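Local coordinates for hypothetical protein (Staphylococcus aureus subsp. aureus, PDB 1QYI) that is of unknown function but probably acts as a hydrolase of the haloacid dehalogenase (HAD) superfamily, at residues 2-8 / 232-238; 260-264 / 292-297; 318-324 / 336-341. All blocks are in the same frame, centred on the assembly; numbering follows the deposited sequence.

Contact 1 (2-8 / 232-238); sequences KKILFDV and FELGIAT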
loop_
_atom_site.group_PDB
_atom_site.type_symbol
_atom_site.label_atom_id
_atom_site.label_comp_id
_atom_site.label_asym_id
_atom_site.label_seq_id
_atom_site.Cartn_x
_atom_site.Cartn_y
_atom_site.Cartn_z
ATOM N N LYS A 2 18.649 24.794 -6.601
ATOM C CA LYS A 2 17.584 24.186 -7.401
ATOM C C LYS A 2 17.370 22.758 -6.949
ATOM O O LYS A 2 18.307 21.960 -6.915
ATOM C CB LYS A 2 17.927 24.193 -8.892
ATOM C CG LYS A 2 17.797 25.541 -9.566
ATOM C CD LYS A 2 17.944 25.402 -11.072
ATOM C CE LYS A 2 18.034 26.755 -11.762
ATOM N NZ LYS A 2 16.815 27.579 -11.573
ATOM N N LYS A 3 16.131 22.439 -6.601
ATOM C CA LYS A 3 15.803 21.107 -6.132
ATOM C C LYS A 3 14.687 20.450 -6.933
ATOM O O LYS A 3 13.844 21.115 -7.532
ATOM C CB LYS A 3 15.419 21.156 -4.651
ATOM C CG LYS A 3 16.571 20.841 -3.702
ATOM C CD LYS A 3 16.137 20.904 -2.242
ATOM C CE LYS A 3 17.093 20.136 -1.336
ATOM N NZ LYS A 3 17.017 18.666 -1.588
ATOM N N ILE A 4 14.703 19.126 -6.953
ATOM C CA ILE A 4 13.691 18.368 -7.660
ATOM C C ILE A 4 13.219 17.266 -6.725
ATOM O O ILE A 4 13.960 16.344 -6.424
ATOM C CB ILE A 4 14.247 17.781 -8.965
ATOM C CG1 ILE A 4 13.243 16.780 -9.539
ATOM C CG2 ILE A 4 15.585 17.154 -8.696
ATOM C CD1 ILE A 4 13.535 16.402 -10.977
ATOM N N LEU A 5 11.977 17.388 -6.269
ATOM C CA LEU A 5 11.413 16.429 -5.350
ATOM C C LEU A 5 10.635 15.341 -6.074
ATOM O O LEU A 5 9.720 15.622 -6.863
ATOM C CB LEU A 5 10.521 17.146 -4.339
ATOM C CG LEU A 5 11.093 18.448 -3.773
ATOM C CD1 LEU A 5 10.114 19.031 -2.778
ATOM C CD2 LEU A 5 12.449 18.202 -3.116
ATOM N N PHE A 6 11.011 14.093 -5.782
ATOM C CA PHE A 6 10.415 12.897 -6.378
ATOM C C PHE A 6 9.448 12.156 -5.468
ATOM O O PHE A 6 9.562 12.183 -4.241
ATOM C CB PHE A 6 11.520 11.915 -6.767
ATOM C CG PHE A 6 12.269 12.293 -8.015
ATOM C CD1 PHE A 6 11.722 12.025 -9.271
ATOM C CD2 PHE A 6 13.528 12.893 -7.936
ATOM C CE1 PHE A 6 12.412 12.342 -10.430
ATOM C CE2 PHE A 6 14.230 13.217 -9.086
ATOM C CZ PHE A 6 13.670 12.939 -10.343
ATOM N N ASP A 7 8.488 11.485 -6.091
ATOM C CA ASP A 7 7.529 10.657 -5.369
ATOM C C ASP A 7 7.996 9.247 -5.708
ATOM O O ASP A 7 8.684 9.062 -6.708
ATOM C CB ASP A 7 6.109 10.896 -5.878
ATOM C CG ASP A 7 5.088 10.008 -5.195
ATOM O OD1 ASP A 7 5.289 9.646 -4.017
ATOM O OD2 ASP A 7 4.069 9.676 -5.832
ATOM N N VAL A 8 7.644 8.260 -4.892
ATOM C CA VAL A 8 8.104 6.904 -5.152
ATOM C C VAL A 8 7.135 6.066 -5.977
ATOM O O VAL A 8 7.442 5.724 -7.121
ATOM C CB VAL A 8 8.437 6.176 -3.844
ATOM C CG1 VAL A 8 9.100 4.854 -4.154
ATOM C CG2 VAL A 8 9.371 7.042 -2.994
ATOM N N PHE A 232 21.584 19.957 -9.759
ATOM C CA PHE A 232 20.316 19.685 -9.088
ATOM C C PHE A 232 20.440 18.889 -7.804
ATOM O O PHE A 232 21.207 17.934 -7.723
ATOM C CB PHE A 232 19.349 18.959 -10.030
ATOM C CG PHE A 232 18.543 19.883 -10.887
ATOM C CD1 PHE A 232 17.650 20.780 -10.304
ATOM C CD2 PHE A 232 18.701 19.886 -12.272
ATOM C CE1 PHE A 232 16.926 21.668 -11.086
ATOM C CE2 PHE A 232 17.980 20.774 -13.065
ATOM C CZ PHE A 232 17.091 21.667 -12.470
ATOM N N GLU A 233 19.682 19.308 -6.800
ATOM C CA GLU A 233 19.658 18.626 -5.515
ATOM C C GLU A 233 18.403 17.749 -5.551
ATOM O O GLU A 233 17.316 18.230 -5.876
ATOM C CB GLU A 233 19.557 19.646 -4.378
ATOM C CG GLU A 233 20.272 19.234 -3.100
ATOM C CD GLU A 233 21.782 19.207 -3.271
ATOM O OE1 GLU A 233 22.364 20.277 -3.584
ATOM O OE2 GLU A 233 22.386 18.120 -3.091
ATOM N N LEU A 234 18.546 16.469 -5.224
ATOM C CA LEU A 234 17.407 15.552 -5.255
ATOM C C LEU A 234 16.699 15.370 -3.904
ATOM O O LEU A 234 17.305 15.536 -2.847
ATOM C CB LEU A 234 17.862 14.193 -5.795
ATOM C CG LEU A 234 18.687 14.223 -7.089
ATOM C CD1 LEU A 234 18.897 12.804 -7.591
ATOM C CD2 LEU A 234 17.974 15.049 -8.145
ATOM N N GLY A 235 15.409 15.040 -3.958
ATOM C CA GLY A 235 14.627 14.838 -2.748
ATOM C C GLY A 235 13.488 13.838 -2.914
ATOM O O GLY A 235 13.019 13.615 -4.032
ATOM N N ILE A 236 13.045 13.232 -1.810
ATOM C CA ILE A 236 11.949 12.251 -1.840
ATOM C C ILE A 236 10.815 12.501 -0.827
ATOM O O ILE A 236 11.071 12.701 0.358
ATOM C CB ILE A 236 12.466 10.798 -1.583
ATOM C CG1 ILE A 236 13.381 10.352 -2.717
ATOM C CG2 ILE A 236 11.294 9.820 -1.539
ATOM C CD1 ILE A 236 12.676 10.245 -4.048
ATOM N N ALA A 237 9.576 12.478 -1.316
ATOM C CA ALA A 237 8.371 12.629 -0.491
ATOM C C ALA A 237 7.402 11.518 -0.915
ATOM O O ALA A 237 6.878 11.542 -2.031
ATOM C CB ALA A 237 7.719 14.005 -0.709
ATOM N N THR A 238 7.172 10.539 -0.043
ATOM C CA THR A 238 6.262 9.436 -0.372
ATOM C C THR A 238 5.288 9.117 0.760
ATOM O O THR A 238 5.456 9.578 1.890
ATOM C CB THR A 238 7.040 8.138 -0.701
ATOM O OG1 THR A 238 6.112 7.095 -1.019
ATOM C CG2 THR A 238 7.894 7.709 0.483
#
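F6 N donates to G235 O over 2.7 Å in an almost straight bond, 175° at the hydrogen, and F6 O in turn accepts A237 N at 2.9 Å. I4 repeats the scheme, giving its N-H to E233 O and its carbonyl to G235 N, the second bond bent to 136°; E233 N reaches K2 O. One residue bridging two on its neighbour is the signature of parallel pairing, and K3 and L5 turn their backbones the other way, to strand 318-322. Strands 3-6 and 233-237 belong to the interior of the parallel Rossmann-like sheet of HAD proteins. Past their carboxyl ends lie D7 and T238, where relatives carry the nucleophilic aspartate and a conserved threonine. D7 OD1 comes within 3.2 Å of A237 O, both acceptors; K284 NZ bonds the carbonyl and makes a long, weak ion pair with the carboxylate. On the face bearing I4 and F6, I4 CG2 lies alongside L234 CD2 at 3.2 Å, while I236 CD1 reaches F6 CB at 3.4 Å. Beyond them V8 CG2 abuts T238 CB at 3.4 Å. On the other face K3 CG passes E233 CB at 3.3 Å, and a bend at the end of the lysine chain (chi4 -68°) carries NZ near L234 O, unbonded; the ammonium makes a cation-pi contact with F262. At the amino end F232 CE1 touches K2 CB at 3.5 Å.

Contact 2 (260-264 / 292-297); sequences ADFIA and AALYGN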
loop_
_atom_site.group_PDB
_atom_site.type_symbol
_atom_site.label_atom_id
_atom_site.label_comp_id
_atom_site.label_asym_id
_atom_site.label_seq_id
_atom_site.Cartn_x
_atom_site.Cartn_y
_atom_site.Cartn_z
ATOM N N ALA A 260 19.911 11.245 2.998
ATOM C CA ALA A 260 18.957 10.796 3.999
ATOM C C ALA A 260 18.157 11.922 4.662
ATOM O O ALA A 260 17.035 11.698 5.125
ATOM C CB ALA A 260 19.671 9.964 5.068
ATOM N N ASP A 261 18.713 13.129 4.712
ATOM C CA ASP A 261 18.004 14.240 5.345
ATOM C C ASP A 261 16.941 14.861 4.449
ATOM O O ASP A 261 16.161 15.714 4.881
ATOM C CB ASP A 261 18.993 15.320 5.795
ATOM C CG ASP A 261 18.899 15.603 7.282
ATOM O OD1 ASP A 261 19.816 16.254 7.829
ATOM O OD2 ASP A 261 17.902 15.173 7.907
ATOM N N PHE A 262 16.903 14.422 3.199
ATOM C CA PHE A 262 15.941 14.951 2.252
ATOM C C PHE A 262 14.986 13.883 1.739
ATOM O O PHE A 262 14.557 13.917 0.586
ATOM C CB PHE A 262 16.682 15.602 1.091
ATOM C CG PHE A 262 17.573 16.731 1.510
ATOM C CD1 PHE A 262 17.049 17.832 2.173
ATOM C CD2 PHE A 262 18.936 16.695 1.244
ATOM C CE1 PHE A 262 17.868 18.886 2.565
ATOM C CE2 PHE A 262 19.770 17.741 1.630
ATOM C CZ PHE A 262 19.232 18.838 2.291
ATOM N N ILE A 263 14.674 12.922 2.601
ATOM C CA ILE A 263 13.739 11.868 2.253
ATOM C C ILE A 263 12.620 11.891 3.283
ATOM O O ILE A 263 12.795 11.451 4.418
ATOM C CB ILE A 263 14.408 10.488 2.258
ATOM C CG1 ILE A 263 15.564 10.465 1.252
ATOM C CG2 ILE A 263 13.375 9.415 1.919
ATOM C CD1 ILE A 263 16.275 9.115 1.132
ATOM N N ALA A 264 11.478 12.440 2.885
ATOM C CA ALA A 264 10.316 12.529 3.762
ATOM C C ALA A 264 9.398 11.333 3.490
ATOM O O ALA A 264 9.115 11.011 2.332
ATOM C CB ALA A 264 9.576 13.839 3.505
ATOM N N ALA A 292 9.531 19.104 4.006
ATOM C CA ALA A 292 10.552 18.463 4.816
ATOM C C ALA A 292 11.663 17.929 3.918
ATOM O O ALA A 292 12.836 17.937 4.288
ATOM C CB ALA A 292 9.938 17.331 5.612
ATOM N N ALA A 293 11.280 17.467 2.735
ATOM C CA ALA A 293 12.220 16.922 1.770
ATOM C C ALA A 293 13.014 18.029 1.090
ATOM O O ALA A 293 14.063 17.782 0.481
ATOM C CB ALA A 293 11.477 16.114 0.731
ATOM N N LEU A 294 12.518 19.252 1.210
ATOM C CA LEU A 294 13.167 20.389 0.585
ATOM C C LEU A 294 14.159 21.096 1.500
ATOM O O LEU A 294 15.315 21.268 1.129
ATOM C CB LEU A 294 12.104 21.377 0.099
ATOM C CG LEU A 294 12.506 22.388 -0.981
ATOM C CD1 LEU A 294 11.270 22.884 -1.721
ATOM C CD2 LEU A 294 13.253 23.527 -0.348
ATOM N N TYR A 295 13.719 21.498 2.690
ATOM C CA TYR A 295 14.600 22.201 3.617
ATOM C C TYR A 295 15.423 21.295 4.535
ATOM O O TYR A 295 16.504 21.674 4.984
ATOM C CB TYR A 295 13.791 23.190 4.459
ATOM C CG TYR A 295 13.047 24.220 3.646
ATOM C CD1 TYR A 295 13.720 25.043 2.742
ATOM C CD2 TYR A 295 11.661 24.365 3.766
ATOM C CE1 TYR A 295 13.031 25.984 1.973
ATOM C CE2 TYR A 295 10.962 25.304 3.000
ATOM C CZ TYR A 295 11.655 26.108 2.107
ATOM O OH TYR A 295 10.983 27.032 1.335
ATOM N N GLY A 296 14.923 20.100 4.812
ATOM C CA GLY A 296 15.650 19.196 5.683
ATOM C C GLY A 296 14.658 18.443 6.540
ATOM O O GLY A 296 13.606 18.975 6.889
ATOM N N ASN A 297 14.977 17.206 6.891
ATOM C CA ASN A 297 14.052 16.423 7.682
ATOM C C ASN A 297 14.455 16.300 9.146
ATOM O O ASN A 297 14.939 15.260 9.586
ATOM C CB ASN A 297 13.881 15.041 7.055
ATOM C CG ASN A 297 12.802 14.231 7.735
ATOM O OD1 ASN A 297 11.748 14.759 8.104
ATOM N ND2 ASN A 297 13.042 12.934 7.880
HETATM O O HOH W 1 16.036 12.345 7.446
#
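F262 sets the CD1-CE1 border of its ring near the carbonyls that end helix 288-295. With chi1 at -60°, CG stands beside the backbone N and opposite the carbonyl carbon, which brings CD1 to 3.4 Å from A293 O. CE1 lies 3.8 Å from L294 O, and Y295 O sits at the ring edge near its plane. The same ring makes a cation-pi contact with K3. G296, whose positive phi of 143° suits a residue without a side chain, takes the chain out of the helix and lets its CA approach CE1. Here an edge strand of the parallel HAD sheet, 263-264, is covered by the end of a helix: A264 CB meets A292 CB and A293 CB, each at 4.1 Å. N297, next after G296, turns back toward D261, its N giving D261 O a weak, bent bond of 2.8 Å. Its CG extends opposite the backbone N (chi1 -173°), carrying the amide away from D261 O, on the side of I263 O, and leaving CB to rest 3.2 Å from the D261 oxygen. ND2 donates to D268 OD1 and to a water at 3.1 Å, and OD1 pairs with Y302 OH. The same water donates to A260 O at 2.6 Å and, weakly, to D261 OD2.

Contact 3 (318-324 / 336-341); sequences VFIVGDS and ATFIGT
T337 N donates to V318 O at 2.8 Å, the first bond between two parallel strands of a beta-alpha-beta unit in which helix 325-334 links strand 318-322 to strand 337-341. I320 continues the pairing with both its groups, N to T337 O and O from I339 N, the former at 161° at the hydrogen. This part is close-packed on both faces. On one, T337 CG2 comes up to the edge of the F319 ring, 3.3 Å from CD1; the threonine torsion (chi1 -74°) sets this methyl opposite the backbone N and leaves OG1 to bond K315 O. Farther along that face V321 CG2 and I339 CG2 run side by side at 3.7 Å, and I339 also packs on L369 and V372 of helix 369-373. On the opposite face F338 and I320 cross at about a right angle, the isoleucine methyl CG2 lying in the plane of the ring at its edge, 3.9 Å from CD1. Helix 325-334 closes over both through A331.

Toward the carboxyl ends the fit slackens. G322 and G340 bring no side chains, and the G322 N bond to I339 O is weak, 3.4 Å long. G322 O still gathers T341 N at 2.7 Å and, weakly, T341 OG1. Beyond it D323 and S324 are partly exposed; S324 caps the following helix, and D323 lies close to D7, which in turn neighbours D327, an acidic cluster consistent with the magnesium site of HAD relatives. Here D323 and T341 have no direct polar bond, their backbones being joined by water: a single molecule donates to D323 O at 2.8 Å and to T341 O at 2.5 Å.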
loop_
_atom_site.group_PDB
_atom_site.type_symbol
_atom_site.label_atom_id
_atom_site.label_comp_id
_atom_site.label_asym_id
_atom_site.label_seq_id
_atom_site.Cartn_x
_atom_site.Cartn_y
_atom_site.Cartn_z
ATOM N N VAL A 318 12.122 24.719 -7.531
ATOM C CA VAL A 318 11.659 23.412 -7.106
ATOM C C VAL A 318 10.730 22.793 -8.140
ATOM O O VAL A 318 9.786 23.428 -8.602
ATOM C CB VAL A 318 10.937 23.495 -5.746
ATOM C CG1 VAL A 318 10.609 22.085 -5.237
ATOM C CG2 VAL A 318 11.801 24.243 -4.735
ATOM N N PHE A 319 11.031 21.546 -8.495
ATOM C CA PHE A 319 10.271 20.760 -9.466
ATOM C C PHE A 319 9.806 19.466 -8.794
ATOM O O PHE A 319 10.616 18.591 -8.452
ATOM C CB PHE A 319 11.148 20.373 -10.655
ATOM C CG PHE A 319 11.611 21.534 -11.478
ATOM C CD1 PHE A 319 10.732 22.197 -12.323
ATOM C CD2 PHE A 319 12.924 21.979 -11.392
ATOM C CE1 PHE A 319 11.154 23.277 -13.071
ATOM C CE2 PHE A 319 13.351 23.056 -12.136
ATOM C CZ PHE A 319 12.460 23.710 -12.976
ATOM N N ILE A 320 8.500 19.335 -8.623
ATOM C CA ILE A 320 7.940 18.148 -8.011
ATOM C C ILE A 320 7.552 17.180 -9.122
ATOM O O ILE A 320 6.814 17.536 -10.041
ATOM C CB ILE A 320 6.732 18.512 -7.142
ATOM C CG1 ILE A 320 7.231 19.181 -5.865
ATOM C CG2 ILE A 320 5.915 17.275 -6.837
ATOM C CD1 ILE A 320 6.130 19.657 -4.937
ATOM N N VAL A 321 8.076 15.959 -9.019
ATOM C CA VAL A 321 7.855 14.888 -9.990
ATOM C C VAL A 321 7.010 13.773 -9.387
ATOM O O VAL A 321 7.482 12.977 -8.563
ATOM C CB VAL A 321 9.212 14.285 -10.465
ATOM C CG1 VAL A 321 8.978 13.107 -11.408
ATOM C CG2 VAL A 321 10.049 15.356 -11.143
ATOM N N GLY A 322 5.755 13.717 -9.806
ATOM C CA GLY A 322 4.873 12.700 -9.285
ATOM C C GLY A 322 3.804 12.329 -10.276
ATOM O O GLY A 322 3.787 12.805 -11.406
ATOM N N ASP A 323 2.885 11.490 -9.834
ATOM C CA ASP A 323 1.821 11.039 -10.701
ATOM C C ASP A 323 0.451 11.326 -10.108
ATOM O O ASP A 323 -0.532 11.428 -10.832
ATOM C CB ASP A 323 1.980 9.539 -10.939
ATOM C CG ASP A 323 1.943 8.748 -9.650
ATOM O OD1 ASP A 323 2.650 9.124 -8.679
ATOM O OD2 ASP A 323 1.206 7.742 -9.610
ATOM N N SER A 324 0.386 11.446 -8.789
ATOM C CA SER A 324 -0.886 11.700 -8.136
ATOM C C SER A 324 -1.251 13.162 -8.173
ATOM O O SER A 324 -0.392 14.049 -8.244
ATOM C CB SER A 324 -0.853 11.248 -6.680
ATOM O OG SER A 324 -0.111 12.161 -5.897
ATOM N N ALA A 336 5.782 25.514 -6.280
ATOM C CA ALA A 336 6.786 24.805 -7.066
ATOM C C ALA A 336 6.249 24.354 -8.417
ATOM O O ALA A 336 5.039 24.207 -8.606
ATOM C CB ALA A 336 7.299 23.606 -6.290
ATOM N N THR A 337 7.158 24.139 -9.364
ATOM C CA THR A 337 6.754 23.680 -10.685
ATOM C C THR A 337 6.383 22.208 -10.585
ATOM O O THR A 337 7.101 21.415 -9.969
ATOM C CB THR A 337 7.885 23.850 -11.721
ATOM O OG1 THR A 337 8.027 25.239 -12.050
ATOM C CG2 THR A 337 7.575 23.065 -12.991
ATOM N N PHE A 338 5.251 21.844 -11.180
ATOM C CA PHE A 338 4.802 20.458 -11.136
ATOM C C PHE A 338 4.908 19.751 -12.485
ATOM O O PHE A 338 4.522 20.290 -13.515
ATOM C CB PHE A 338 3.351 20.373 -10.641
ATOM C CG PHE A 338 2.814 18.964 -10.597
ATOM C CD1 PHE A 338 3.246 18.065 -9.609
ATOM C CD2 PHE A 338 1.933 18.513 -11.586
ATOM C CE1 PHE A 338 2.813 16.742 -9.607
ATOM C CE2 PHE A 338 1.491 17.193 -11.599
ATOM C CZ PHE A 338 1.932 16.295 -10.607
ATOM N N ILE A 339 5.450 18.540 -12.463
ATOM C CA ILE A 339 5.574 17.749 -13.662
ATOM C C ILE A 339 5.018 16.359 -13.375
ATOM O O ILE A 339 5.588 15.597 -12.596
ATOM C CB ILE A 339 7.038 17.695 -14.181
ATOM C CG1 ILE A 339 7.211 16.447 -15.071
ATOM C CG2 ILE A 339 8.013 17.752 -13.032
ATOM C CD1 ILE A 339 8.526 16.384 -15.799
ATOM N N GLY A 340 3.876 16.059 -13.995
ATOM C CA GLY A 340 3.209 14.781 -13.791
ATOM C C GLY A 340 3.659 13.638 -14.682
ATOM O O GLY A 340 3.964 13.834 -15.863
ATOM N N THR A 341 3.695 12.437 -14.112
ATOM C CA THR A 341 4.098 11.245 -14.856
ATOM C C THR A 341 2.890 10.379 -15.140
ATOM O O THR A 341 1.935 10.383 -14.375
ATOM C CB THR A 341 5.106 10.407 -14.079
ATOM O OG1 THR A 341 6.016 11.271 -13.389
ATOM C CG2 THR A 341 5.899 9.539 -15.040
HETATM O O HOH W 2 -0.387 10.538 -13.446
#

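Three contacts sample one parallel sheet from one edge across its middle. Contacts 1 and 3 are buried strand pairings, and abut: L5 N and L5 O bond F319 O and V321 N, so strands 3-6 and 318-322 lie side by side. Contact 2 sits at the margin, where an outer strand and a helix end meet, partly open to solvent; I236 joins it to contact 1 through backbone bonds to F262 and A264. The core pairings rest on regular backbone bonds and aliphatic or aromatic cover, whereas contact 2 relies on one weak bond, a water, alanine packing and ring-to-carbonyl packing. The carboxyl ends in contacts 1 and 3 bring D7 and D323 together at the probable active site.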